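Local coordinates for protein soluble lytic murein transglycosylase (PDB 5OHU) that probably cleaves the glycan strands of peptidoglycan as a lytic transglycosylase, working in both exolytic and endolytic turnover of the murein, at residues D252-L257 with A286-P291; I277-G282 with L304-V309; Q219-L224 with R246-Q251. One frame throughout, in Å; residues are numbered along the deposited sequence.

How the contacts relate
Followed from the N terminus, contact 3 comes first: residues 219-224, just after helix 208-219, are met by the C-terminal part of helix 235-251, closing a loop of 21 intervening residues. Contact 1 opens immediately afterwards, at the start of helix 253-263, and closes at the end of helix 271-287. Contact 2 starts on that same helix and ends at the start of helix 307-319, so contacts 1 and 2 cross, whereas contact 3 lies in series with both. Ile281 of contact 2 packs on Ala256 and Leu257 of contact 1 and on Ala249 of contact 3, joining three successive helices (235-251, 253-263 and 271-287) of the alpha-helical superhelix.

Contact 1. Residues D252-L257 with A286-P291; sequences DPEKAL and AKRFDP
Two helix ends meet in this contact, the N-capped start of helix 253-263 and the Schellman motif that terminates helix 271-287, and Arg288 reaches from the second to Pro253 and Glu254 on the first. The Pro253 ring lies against the arginine chain, its CG 3.4 Å from Arg288 CD, while Pro253 CD sits over one face of the guanidinium, offset toward the rim. A bend at chi3 (109°) turns the guanidinium over the proline. Glu254 OE1 approaches Arg288 NE at 3.4 Å in a salt bridge whose carboxylate and guanidinium planes stand 82° apart, so the two groups do not pair flat. In this all-helical superhelix Phe289, with positive phi, is the C-prime residue of the Schellman motif, its N bonded to Ala286 O and Asp290 N to Leu285 O; Asp290 brings a second carboxylate toward Glu254. Glu254 OE1 and Asp290 OD2 are 4.3 Å apart, and a water bridges them, donating to Glu254 OE1 at 2.6 Å and to Asp290 OD2 at 2.8 Å. Asp290 OD2 also forms a salt bridge with Arg292, which probably offsets the like charges. At the start of helix 253-263, the N-cap Asp252 accepts on OD1 from Lys255 N at 3.1 Å, the N-H arriving from above the carboxylate plane.

Contact 2. Residues I277-G282 with L304-V309; sequences IAREIG and LRDNTV
Arg279, on helix 271-287, stretches across to Asp306 and Val309 at the start of helix 307-319. Its CD is the nearest atom to the aspartate, 3.6 Å from Asp306 OD2, and the same methylene lies 4.2 Å from Val309 CG2. The chain is extended from CG to NE, which lets CB, CG and CD all run past that valine methyl before the guanidinium reaches the carboxylate. There the ion pair is long, Arg279 NH1 to Asp306 OD2 measuring 3.7 Å, with the two planes 84° apart. A water supplements this long pair: it accepts from Arg279 NH1 at 2.5 Å and donates to Asp306 OD2 at 3.3 Å. Further out, Asp306 is fixed as the N-cap of its helix, with CG anti to the backbone N (chi1 -172°) and OD1 accepting from Val309 N at 3.3 Å. The backbone N of Asp306 is itself bonded to Asp301, whose carboxylate also makes a weak, long ion pair with Arg279 NH2, and Arg279 NE gives a weak bond to the Tyr300 carbonyl. One carboxylate thus divides its two oxygens between capping a helix and facing an arginine of helix 271-287, consistent with a weak electrostatic link, made partly through water.

Contact 3. Residues Q219-L224 with R246-Q251; sequences QNPAQL and RRLARQ
Pro221 opens a short 3-10 segment that packs on the C-terminal part of helix 235-251, within the helical superhelix that makes up much of this transglycosylase. The segment follows directly on helix 208-219, and Asn220 is the first residue to leave helical geometry. The contact is made by van der Waals packing, chiefly of apolar side-chain atoms. At its centre the proline ring sits against both Arg247 and Leu248, with the CA atoms of Pro221 and Leu248 only 5.7 Å apart. Pro221 CB meets Leu248 CB at 4.0 Å, and Pro221 CG lies 3.9 Å from Leu248 N, so the ring rests on the helix backbone as well as on its side chains. Leu248 CD1 comes within 4.2 Å of Ala222 N; with CG anti to the backbone N (chi1 -171°), its branch is carried toward the 3-10 turn. Leu248 also packs on Lys255 and Leu259 of helix 253-263, and Leu224, one turn on in the 3-10 segment, covers Val241 and Leu245 of helix 235-251.

The hydrogen bonds serve each partner internally. Leu224 N donates to Pro221 O at 2.9 Å, the i to i+3 step of a 3-10 turn, and on the helix side Arg250 N donates to Arg247 O at 3.0 Å.

The guanidinium of Arg247 finds its partners outside the two segments: NH2 bonds to the Ala189 carbonyl and NH1, weakly, to the Tyr194 hydroxyl. The aliphatic part of the arginine crosses the proline at about a right angle, and bends at chi2 and chi3 separate it from the guanidinium. Here the approach is tightest, Pro221 CG to Arg247 CG measuring 3.5 Å.

Contact 1. Residues D252-L257 with A286-P291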
ATOM      1  N   ASP A 252       3.041  19.585  14.870  1.00 31.53           N
ATOM      2  CA  ASP A 252       3.419  20.981  15.075  1.00 27.42           C
ATOM      3  C   ASP A 252       4.847  21.226  14.587  1.00 25.75           C
ATOM      4  O   ASP A 252       5.769  21.470  15.378  1.00 19.32           O
ATOM      5  CB  ASP A 252       3.255  21.373  16.544  1.00 30.28           C
ATOM      6  CG  ASP A 252       3.215  22.879  16.738  1.00 36.76           C
ATOM      7  OD1 ASP A 252       3.633  23.617  15.815  1.00 30.18           O
ATOM      8  OD2 ASP A 252       2.785  23.329  17.819  1.00 44.43           O
ATOM      9  N   PRO A 253       5.045  21.214  13.267  1.00 21.41           N
ATOM     10  CA  PRO A 253       6.411  21.380  12.739  1.00 16.98           C
ATOM     11  C   PRO A 253       7.018  22.738  13.055  1.00 19.85           C
ATOM     12  O   PRO A 253       8.249  22.851  13.167  1.00 22.08           O
ATOM     13  CB  PRO A 253       6.228  21.188  11.227  1.00 15.37           C
ATOM     14  CG  PRO A 253       4.773  21.487  10.987  1.00 14.62           C
ATOM     15  CD  PRO A 253       4.051  21.014  12.199  1.00 16.11           C
ATOM     16  N   GLU A 254       6.191  23.775  13.204  1.00 21.66           N
ATOM     17  CA  GLU A 254       6.720  25.091  13.561  1.00 25.26           C
ATOM     18  C   GLU A 254       7.308  25.080  14.961  1.00 26.15           C
ATOM     19  O   GLU A 254       8.411  25.598  15.172  1.00 24.86           O
ATOM     20  CB  GLU A 254       5.642  26.174  13.448  1.00 30.13           C
ATOM     21  CG  GLU A 254       5.052  26.330  12.044  1.00 46.59           C
ATOM     22  CD  GLU A 254       3.971  25.289  11.721  1.00 64.95           C
ATOM     23  OE1 GLU A 254       3.294  25.445  10.667  1.00 71.27           O
ATOM     24  OE2 GLU A 254       3.781  24.334  12.531  1.00 69.52           O
ATOM     25  N   LYS A 255       6.593  24.487  15.932  1.00 11.73           N
ATOM     26  CA  LYS A 255       7.156  24.365  17.270  1.00 11.89           C
ATOM     27  C   LYS A 255       8.401  23.479  17.260  1.00 16.72           C
ATOM     28  O   LYS A 255       9.385  23.772  17.944  1.00 18.00           O
ATOM     29  CB  LYS A 255       6.109  23.816  18.244  1.00 16.83           C
ATOM     30  CG  LYS A 255       6.611  23.744  19.680  1.00 16.43           C
ATOM     31  CD  LYS A 255       5.899  22.656  20.486  1.00 36.98           C
ATOM     32  CE  LYS A 255       4.822  23.207  21.452  1.00 30.01           C
ATOM     33  NZ  LYS A 255       5.368  24.141  22.480  1.00 36.30           N
ATOM     34  N   ALA A 256       8.382  22.404  16.469  1.00 11.77           N
ATOM     35  CA  ALA A 256       9.532  21.517  16.399  1.00 11.85           C
ATOM     36  C   ALA A 256      10.756  22.241  15.857  1.00 11.96           C
ATOM     37  O   ALA A 256      11.877  22.020  16.326  1.00 12.19           O
ATOM     38  CB  ALA A 256       9.193  20.304  15.533  1.00 11.63           C
ATOM     39  N   LEU A 257      10.559  23.102  14.861  1.00 11.84           N
ATOM     40  CA  LEU A 257      11.673  23.843  14.280  1.00 14.82           C
ATOM     41  C   LEU A 257      12.272  24.825  15.282  1.00 16.14           C
ATOM     42  O   LEU A 257      13.501  24.929  15.399  1.00 15.04           O
ATOM     43  CB  LEU A 257      11.210  24.583  13.016  1.00 13.17           C
ATOM     44  CG  LEU A 257      12.321  25.338  12.274  1.00 17.75           C
ATOM     45  CD1 LEU A 257      13.475  24.388  12.007  1.00 14.01           C
ATOM     46  CD2 LEU A 257      11.820  25.923  10.986  1.00 14.26           C
ATOM     47  N   ALA A 286       6.960  21.559   4.683  1.00 11.14           N
ATOM     48  CA  ALA A 286       6.682  21.731   3.263  1.00 14.66           C
ATOM     49  C   ALA A 286       5.265  21.312   2.930  1.00 15.66           C
ATOM     50  O   ALA A 286       4.627  21.926   2.074  1.00 13.64           O
ATOM     51  CB  ALA A 286       7.682  20.935   2.417  1.00 10.51           C
ATOM     52  N   LYS A 287       4.745  20.296   3.617  1.00 13.38           N
ATOM     53  CA  LYS A 287       3.370  19.884   3.383  1.00 17.41           C
ATOM     54  C   LYS A 287       2.372  20.895   3.920  1.00 15.95           C
ATOM     55  O   LYS A 287       1.190  20.825   3.567  1.00 21.64           O
ATOM     56  CB  LYS A 287       3.102  18.506   4.000  1.00 10.30           C
ATOM     57  CG  LYS A 287       3.523  17.361   3.109  1.00 13.16           C
ATOM     58  CD  LYS A 287       3.778  16.075   3.927  1.00 12.65           C
ATOM     59  CE  LYS A 287       4.242  14.962   3.007  1.00 14.57           C
ATOM     60  NZ  LYS A 287       4.312  13.638   3.714  1.00 27.75           N
ATOM     61  N   ARG A 288       2.815  21.858   4.716  1.00 16.19           N
ATOM     62  CA  ARG A 288       1.976  22.984   5.095  1.00 12.02           C
ATOM     63  C   ARG A 288       2.274  24.212   4.261  1.00 18.77           C
ATOM     64  O   ARG A 288       1.748  25.295   4.549  1.00 18.38           O
ATOM     65  CB  ARG A 288       2.159  23.306   6.571  1.00 22.67           C
ATOM     66  CG  ARG A 288       1.786  22.168   7.455  1.00 34.74           C
ATOM     67  CD  ARG A 288       2.385  22.380   8.793  1.00 51.45           C
ATOM     68  NE  ARG A 288       1.402  22.721   9.812  1.00 62.85           N
ATOM     69  CZ  ARG A 288       0.747  21.819  10.534  1.00 69.62           C
ATOM     70  NH1 ARG A 288       0.961  20.522  10.340  1.00 63.70           N
ATOM     71  NH2 ARG A 288      -0.122  22.217  11.451  1.00 80.33           N
ATOM     72  N   PHE A 289       3.134  24.072   3.251  1.00 12.32           N
ATOM     73  CA  PHE A 289       3.445  25.160   2.335  1.00 16.01           C
ATOM     74  C   PHE A 289       4.144  26.317   3.042  1.00 14.48           C
ATOM     75  O   PHE A 289       3.930  27.488   2.724  1.00 14.13           O
ATOM     76  CB  PHE A 289       2.175  25.615   1.603  1.00 12.06           C
ATOM     77  CG  PHE A 289       1.345  24.456   1.078  1.00 16.77           C
ATOM     78  CD1 PHE A 289       1.951  23.428   0.347  1.00  9.99           C
ATOM     79  CD2 PHE A 289      -0.027  24.372   1.337  1.00 13.46           C
ATOM     80  CE1 PHE A 289       1.191  22.352  -0.139  1.00 13.84           C
ATOM     81  CE2 PHE A 289      -0.785  23.300   0.854  1.00 22.09           C
ATOM     82  CZ  PHE A 289      -0.173  22.287   0.116  1.00 16.24           C
ATOM     83  N   ASP A 290       5.008  25.995   3.992  1.00 23.69           N
ATOM     84  CA  ASP A 290       5.725  27.010   4.745  1.00 16.51           C
ATOM     85  C   ASP A 290       7.095  27.175   4.104  1.00 10.47           C
ATOM     86  O   ASP A 290       7.857  26.201   4.063  1.00 13.04           O
ATOM     87  CB  ASP A 290       5.847  26.578   6.206  1.00 16.35           C
ATOM     88  CG  ASP A 290       6.540  27.619   7.103  1.00 17.58           C
ATOM     89  OD1 ASP A 290       7.410  28.400   6.647  1.00 18.01           O
ATOM     90  OD2 ASP A 290       6.177  27.653   8.301  1.00 18.25           O
ATOM     91  N   PRO A 291       7.443  28.350   3.580  1.00 14.72           N
ATOM     92  CA  PRO A 291       8.723  28.477   2.859  1.00 14.03           C
ATOM     93  C   PRO A 291       9.942  28.283   3.746  1.00 15.45           C
ATOM     94  O   PRO A 291      11.054  28.124   3.219  1.00 15.56           O
ATOM     95  CB  PRO A 291       8.671  29.905   2.290  1.00 13.85           C
ATOM     96  CG  PRO A 291       7.797  30.644   3.284  1.00 15.92           C
ATOM     97  CD  PRO A 291       6.743  29.638   3.706  1.00 11.87           C
TER
HETATM   98  O   HOH W   1       3.498  27.246   8.793  1.00 47.70           O

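Contact 2. Residues I277-G282 with L304-V309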
ATOM      1  N   ILE A 277      16.219  14.527  11.906  1.00 22.86           N
ATOM      2  CA  ILE A 277      15.325  15.527  12.480  1.00 17.05           C
ATOM      3  C   ILE A 277      14.979  16.580  11.438  1.00 20.47           C
ATOM      4  O   ILE A 277      13.801  16.873  11.183  1.00 19.25           O
ATOM      5  CB  ILE A 277      15.965  16.167  13.722  1.00 20.44           C
ATOM      6  CG1 ILE A 277      16.225  15.107  14.789  1.00 31.89           C
ATOM      7  CG2 ILE A 277      15.054  17.237  14.263  1.00 18.41           C
ATOM      8  CD1 ILE A 277      17.068  15.629  15.967  1.00 34.49           C
ATOM      9  N   ALA A 278      16.011  17.156  10.819  1.00 12.08           N
ATOM     10  CA  ALA A 278      15.819  18.232   9.856  1.00 13.40           C
ATOM     11  C   ALA A 278      14.941  17.785   8.699  1.00 23.26           C
ATOM     12  O   ALA A 278      14.060  18.528   8.251  1.00 20.69           O
ATOM     13  CB  ALA A 278      17.174  18.713   9.337  1.00 14.19           C
ATOM     14  N   ARG A 279      15.156  16.568   8.208  1.00 25.72           N
ATOM     15  CA  ARG A 279      14.364  16.103   7.077  1.00 26.62           C
ATOM     16  C   ARG A 279      12.909  15.878   7.472  1.00 18.61           C
ATOM     17  O   ARG A 279      11.999  16.242   6.716  1.00 21.12           O
ATOM     18  CB  ARG A 279      14.999  14.851   6.471  1.00 26.68           C
ATOM     19  CG  ARG A 279      16.306  15.178   5.717  1.00 28.25           C
ATOM     20  CD  ARG A 279      16.860  13.968   4.929  1.00 30.39           C
ATOM     21  NE  ARG A 279      18.234  14.175   4.464  1.00 37.09           N
ATOM     22  CZ  ARG A 279      19.014  13.209   3.981  1.00 39.73           C
ATOM     23  NH1 ARG A 279      18.556  11.965   3.902  1.00 45.67           N
ATOM     24  NH2 ARG A 279      20.255  13.476   3.591  1.00 26.72           N
ATOM     25  N   GLU A 280      12.656  15.347   8.671  1.00 16.93           N
ATOM     26  CA  GLU A 280      11.264  15.160   9.080  1.00 21.08           C
ATOM     27  C   GLU A 280      10.573  16.496   9.336  1.00 22.04           C
ATOM     28  O   GLU A 280       9.416  16.683   8.948  1.00 20.07           O
ATOM     29  CB  GLU A 280      11.173  14.262  10.315  1.00 29.02           C
ATOM     30  CG  GLU A 280       9.745  13.864  10.668  1.00 53.39           C
ATOM     31  CD  GLU A 280       8.943  13.375   9.453  1.00 75.94           C
ATOM     32  OE1 GLU A 280       7.990  14.076   9.035  1.00 83.38           O
ATOM     33  OE2 GLU A 280       9.268  12.295   8.911  1.00 74.40           O
ATOM     34  N   ILE A 281      11.262  17.442   9.982  1.00 11.25           N
ATOM     35  CA  ILE A 281      10.696  18.777  10.150  1.00 11.19           C
ATOM     36  C   ILE A 281      10.513  19.453   8.791  1.00 22.43           C
ATOM     37  O   ILE A 281       9.459  20.041   8.512  1.00 13.64           O
ATOM     38  CB  ILE A 281      11.571  19.620  11.097  1.00 20.17           C
ATOM     39  CG1 ILE A 281      11.487  19.057  12.527  1.00 17.53           C
ATOM     40  CG2 ILE A 281      11.146  21.090  11.087  1.00 11.38           C
ATOM     41  CD1 ILE A 281      12.484  19.658  13.464  1.00 11.78           C
ATOM     42  N   GLY A 282      11.517  19.350   7.917  1.00 11.17           N
ATOM     43  CA  GLY A 282      11.412  19.997   6.613  1.00 19.16           C
ATOM     44  C   GLY A 282      10.237  19.475   5.804  1.00 19.18           C
ATOM     45  O   GLY A 282       9.458  20.250   5.233  1.00 15.87           O
ATOM     46  N   LEU A 304      20.566  15.717  -2.885  1.00 31.89           N
ATOM     47  CA  LEU A 304      19.324  15.097  -3.337  1.00 24.80           C
ATOM     48  C   LEU A 304      19.367  13.574  -3.190  1.00 24.94           C
ATOM     49  O   LEU A 304      19.081  12.820  -4.121  1.00 24.73           O
ATOM     50  CB  LEU A 304      19.004  15.509  -4.773  1.00 19.64           C
ATOM     51  CG  LEU A 304      19.047  17.011  -5.090  1.00 22.77           C
ATOM     52  CD1 LEU A 304      18.725  17.257  -6.572  1.00 18.23           C
ATOM     53  CD2 LEU A 304      18.112  17.803  -4.203  1.00 25.72           C
ATOM     54  N   ARG A 305      19.703  13.122  -1.993  1.00 26.21           N
ATOM     55  CA  ARG A 305      19.726  11.694  -1.705  1.00 29.47           C
ATOM     56  C   ARG A 305      18.373  11.156  -1.280  1.00 24.44           C
ATOM     57  O   ARG A 305      18.126   9.956  -1.415  1.00 33.96           O
ATOM     58  CB  ARG A 305      20.750  11.390  -0.605  1.00 28.68           C
ATOM     59  CG  ARG A 305      22.153  11.809  -0.950  1.00 41.52           C
ATOM     60  CD  ARG A 305      22.415  11.542  -2.418  1.00 46.61           C
ATOM     61  NE  ARG A 305      23.482  12.399  -2.964  1.00 50.80           N
ATOM     62  CZ  ARG A 305      24.165  12.167  -4.087  1.00 55.06           C
ATOM     63  NH1 ARG A 305      23.881  11.090  -4.801  1.00 67.04           N
ATOM     64  NH2 ARG A 305      25.113  13.020  -4.489  1.00 48.72           N
ATOM     65  N   ASP A 306      17.506  12.007  -0.758  1.00 27.57           N
ATOM     66  CA  ASP A 306      16.226  11.588  -0.205  1.00 24.34           C
ATOM     67  C   ASP A 306      15.147  12.010  -1.200  1.00 24.14           C
ATOM     68  O   ASP A 306      14.830  13.202  -1.328  1.00 18.15           O
ATOM     69  CB  ASP A 306      16.030  12.209   1.175  1.00 26.11           C
ATOM     70  CG  ASP A 306      14.837  11.670   1.893  1.00 30.69           C
ATOM     71  OD1 ASP A 306      13.788  11.466   1.254  1.00 30.59           O
ATOM     72  OD2 ASP A 306      14.934  11.474   3.117  1.00 40.83           O
ATOM     73  N   ASN A 307      14.596  11.024  -1.918  1.00 22.15           N
ATOM     74  CA  ASN A 307      13.653  11.317  -2.992  1.00 13.07           C
ATOM     75  C   ASN A 307      12.400  12.005  -2.466  1.00 11.81           C
ATOM     76  O   ASN A 307      11.855  12.892  -3.128  1.00 16.18           O
ATOM     77  CB  ASN A 307      13.274  10.034  -3.723  1.00 14.41           C
ATOM     78  CG  ASN A 307      14.356   9.555  -4.673  1.00 18.82           C
ATOM     79  OD1 ASN A 307      15.413  10.172  -4.821  1.00 26.06           O
ATOM     80  ND2 ASN A 307      14.096   8.437  -5.316  1.00 20.94           N
ATOM     81  N   THR A 308      11.915  11.596  -1.288  1.00 12.56           N
ATOM     82  CA  THR A 308      10.752  12.258  -0.710  1.00 14.26           C
ATOM     83  C   THR A 308      11.035  13.736  -0.451  1.00 18.88           C
ATOM     84  O   THR A 308      10.179  14.593  -0.704  1.00 15.07           O
ATOM     85  CB  THR A 308      10.331  11.557   0.578  1.00 20.11           C
ATOM     86  OG1 THR A 308      10.109  10.173   0.295  1.00 22.80           O
ATOM     87  CG2 THR A 308       9.009  12.174   1.117  1.00 12.49           C
ATOM     88  N   VAL A 309      12.245  14.058   0.018  1.00 15.26           N
ATOM     89  CA  VAL A 309      12.579  15.455   0.278  1.00 14.08           C
ATOM     90  C   VAL A 309      12.768  16.212  -1.026  1.00 14.36           C
ATOM     91  O   VAL A 309      12.432  17.397  -1.117  1.00 13.22           O
ATOM     92  CB  VAL A 309      13.835  15.563   1.174  1.00 16.48           C
ATOM     93  CG1 VAL A 309      14.266  17.020   1.324  1.00 11.58           C
ATOM     94  CG2 VAL A 309      13.584  14.926   2.543  1.00 11.49           C
TER
HETATM   95  O   HOH W   2      17.029  10.969   5.572  1.00 40.13           O

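Contact 3. Residues Q219-L224 with R246-Q251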
ATOM      1  N   GLN A 219       5.359   9.954  24.400  1.00 12.76           N
ATOM      2  CA  GLN A 219       3.912  10.051  24.573  1.00 14.31           C
ATOM      3  C   GLN A 219       3.417  11.489  24.435  1.00 19.37           C
ATOM      4  O   GLN A 219       2.332  11.714  23.895  1.00 22.58           O
ATOM      5  CB  GLN A 219       3.494   9.441  25.907  1.00 20.19           C
ATOM      6  CG  GLN A 219       4.053   8.035  26.106  1.00 19.84           C
ATOM      7  CD  GLN A 219       3.629   7.394  27.400  1.00 21.47           C
ATOM      8  OE1 GLN A 219       4.086   7.766  28.479  1.00 26.86           O
ATOM      9  NE2 GLN A 219       2.819   6.357  27.292  1.00 34.46           N
ATOM     10  N   ASN A 220       4.189  12.460  24.927  1.00 20.24           N
ATOM     11  CA  ASN A 220       3.873  13.889  24.820  1.00 17.27           C
ATOM     12  C   ASN A 220       5.148  14.673  24.553  1.00 12.83           C
ATOM     13  O   ASN A 220       5.808  15.159  25.487  1.00 13.49           O
ATOM     14  CB  ASN A 220       3.224  14.426  26.090  1.00 13.17           C
ATOM     15  CG  ASN A 220       2.956  15.953  26.010  1.00 13.18           C
ATOM     16  OD1 ASN A 220       2.763  16.619  27.032  1.00 16.00           O
ATOM     17  ND2 ASN A 220       2.946  16.496  24.796  1.00 12.91           N
ATOM     18  N   PRO A 221       5.495  14.858  23.280  1.00 18.40           N
ATOM     19  CA  PRO A 221       6.754  15.539  22.963  1.00 14.03           C
ATOM     20  C   PRO A 221       6.713  17.041  23.194  1.00 14.29           C
ATOM     21  O   PRO A 221       7.774  17.672  23.179  1.00 16.46           O
ATOM     22  CB  PRO A 221       6.967  15.229  21.483  1.00 15.08           C
ATOM     23  CG  PRO A 221       5.632  14.850  20.970  1.00 16.62           C
ATOM     24  CD  PRO A 221       4.850  14.274  22.095  1.00 17.57           C
ATOM     25  N   ALA A 222       5.539  17.633  23.409  1.00 12.68           N
ATOM     26  CA  ALA A 222       5.475  19.058  23.679  1.00 14.78           C
ATOM     27  C   ALA A 222       6.182  19.413  24.975  1.00 16.25           C
ATOM     28  O   ALA A 222       6.460  20.592  25.207  1.00 18.90           O
ATOM     29  CB  ALA A 222       4.014  19.543  23.732  1.00 12.78           C
ATOM     30  N   GLN A 223       6.489  18.425  25.821  1.00 18.69           N
ATOM     31  CA  GLN A 223       7.287  18.731  27.001  1.00 18.81           C
ATOM     32  C   GLN A 223       8.682  19.234  26.644  1.00 19.10           C
ATOM     33  O   GLN A 223       9.343  19.822  27.510  1.00 14.40           O
ATOM     34  CB  GLN A 223       7.399  17.521  27.952  1.00 16.72           C
ATOM     35  CG  GLN A 223       6.075  16.930  28.467  1.00 13.92           C
ATOM     36  CD  GLN A 223       6.258  15.524  29.075  1.00 16.37           C
ATOM     37  OE1 GLN A 223       6.168  14.505  28.373  1.00 16.79           O
ATOM     38  NE2 GLN A 223       6.529  15.472  30.379  1.00 14.39           N
ATOM     39  N   LEU A 224       9.155  19.009  25.407  1.00 13.47           N
ATOM     40  CA  LEU A 224      10.458  19.548  25.033  1.00 18.94           C
ATOM     41  C   LEU A 224      10.487  21.070  25.079  1.00 17.72           C
ATOM     42  O   LEU A 224      11.576  21.644  25.039  1.00 20.13           O
ATOM     43  CB  LEU A 224      10.891  19.031  23.655  1.00 13.25           C
ATOM     44  CG  LEU A 224      11.099  17.512  23.587  1.00 13.37           C
ATOM     45  CD1 LEU A 224      11.479  17.037  22.180  1.00 16.33           C
ATOM     46  CD2 LEU A 224      12.189  17.081  24.601  1.00 13.48           C
ATOM     47  N   ARG A 246      11.145  14.625  16.289  1.00 18.29           N
ATOM     48  CA  ARG A 246      10.600  13.918  15.128  1.00 18.83           C
ATOM     49  C   ARG A 246       9.121  13.635  15.317  1.00 23.09           C
ATOM     50  O   ARG A 246       8.327  13.768  14.377  1.00 30.44           O
ATOM     51  CB  ARG A 246      11.371  12.615  14.882  1.00 22.93           C
ATOM     52  CG  ARG A 246      12.422  12.742  13.773  1.00 34.00           C
ATOM     53  CD  ARG A 246      13.767  12.195  14.183  1.00 43.97           C
ATOM     54  NE  ARG A 246      13.659  10.902  14.854  1.00 57.32           N
ATOM     55  CZ  ARG A 246      14.538  10.435  15.740  1.00 64.35           C
ATOM     56  NH1 ARG A 246      15.608  11.160  16.070  1.00 65.83           N
ATOM     57  NH2 ARG A 246      14.333   9.246  16.294  1.00 59.42           N
ATOM     58  N   ARG A 247       8.733  13.241  16.528  1.00 18.69           N
ATOM     59  CA  ARG A 247       7.322  13.027  16.819  1.00 15.59           C
ATOM     60  C   ARG A 247       6.560  14.342  16.718  1.00 23.40           C
ATOM     61  O   ARG A 247       5.546  14.435  16.016  1.00 20.15           O
ATOM     62  CB  ARG A 247       7.187  12.399  18.212  1.00 16.55           C
ATOM     63  CG  ARG A 247       5.759  12.181  18.729  1.00 23.79           C
ATOM     64  CD  ARG A 247       4.995  11.035  18.044  1.00 26.26           C
ATOM     65  NE  ARG A 247       5.807   9.850  17.757  1.00 28.02           N
ATOM     66  CZ  ARG A 247       5.960   8.821  18.592  1.00 31.69           C
ATOM     67  NH1 ARG A 247       5.382   8.830  19.781  1.00 26.58           N
ATOM     68  NH2 ARG A 247       6.690   7.769  18.229  1.00 32.66           N
ATOM     69  N   LEU A 248       7.073  15.387  17.373  1.00 22.36           N
ATOM     70  CA  LEU A 248       6.399  16.681  17.383  1.00 17.17           C
ATOM     71  C   LEU A 248       6.233  17.247  15.983  1.00 15.04           C
ATOM     72  O   LEU A 248       5.260  17.967  15.709  1.00 16.95           O
ATOM     73  CB  LEU A 248       7.196  17.659  18.253  1.00 13.36           C
ATOM     74  CG  LEU A 248       6.608  19.017  18.608  1.00 15.54           C
ATOM     75  CD1 LEU A 248       5.305  18.844  19.391  1.00 13.40           C
ATOM     76  CD2 LEU A 248       7.645  19.823  19.410  1.00 17.89           C
ATOM     77  N   ALA A 249       7.178  16.960  15.090  1.00 12.94           N
ATOM     78  CA  ALA A 249       7.085  17.489  13.736  1.00 21.51           C
ATOM     79  C   ALA A 249       5.826  17.029  13.011  1.00 24.45           C
ATOM     80  O   ALA A 249       5.380  17.708  12.087  1.00 23.69           O
ATOM     81  CB  ALA A 249       8.314  17.079  12.931  1.00 15.09           C
ATOM     82  N   ARG A 250       5.234  15.902  13.420  1.00 29.00           N
ATOM     83  CA  ARG A 250       4.069  15.387  12.710  0.50 34.71           C
ATOM     84  C   ARG A 250       2.880  16.333  12.833  1.00 37.05           C
ATOM     85  O   ARG A 250       2.158  16.561  11.856  1.00 48.62           O
ATOM     86  CB  ARG A 250       3.715  13.992  13.230  0.50 41.40           C
ATOM     87  CG  ARG A 250       2.478  13.360  12.586  0.50 48.92           C
ATOM     88  CD  ARG A 250       2.409  11.854  12.853  0.50 51.61           C
ATOM     89  NE  ARG A 250       1.038  11.345  12.872  0.50 50.11           N
ATOM     90  CZ  ARG A 250       0.318  11.199  13.980  0.50 44.03           C
ATOM     91  NH1 ARG A 250       0.841  11.522  15.156  0.50 37.16           N
ATOM     92  NH2 ARG A 250      -0.922  10.730  13.916  0.50 45.38           N
ATOM     93  N   GLN A 251       2.667  16.913  14.009  1.00 29.68           N
ATOM     94  CA  GLN A 251       1.505  17.769  14.199  1.00 35.42           C
ATOM     95  C   GLN A 251       1.829  19.243  14.425  1.00 39.17           C
ATOM     96  O   GLN A 251       0.958  20.086  14.182  1.00 36.42           O
ATOM     97  CB  GLN A 251       0.650  17.259  15.372  1.00 48.40           C
ATOM     98  CG  GLN A 251      -0.862  17.416  15.156  1.00 59.48           C
ATOM     99  CD  GLN A 251      -1.431  16.429  14.140  1.00 68.81           C
ATOM    100  OE1 GLN A 251      -1.121  15.236  14.174  1.00 73.62           O
ATOM    101  NE2 GLN A 251      -2.271  16.927  13.233  1.00 72.61           N
TER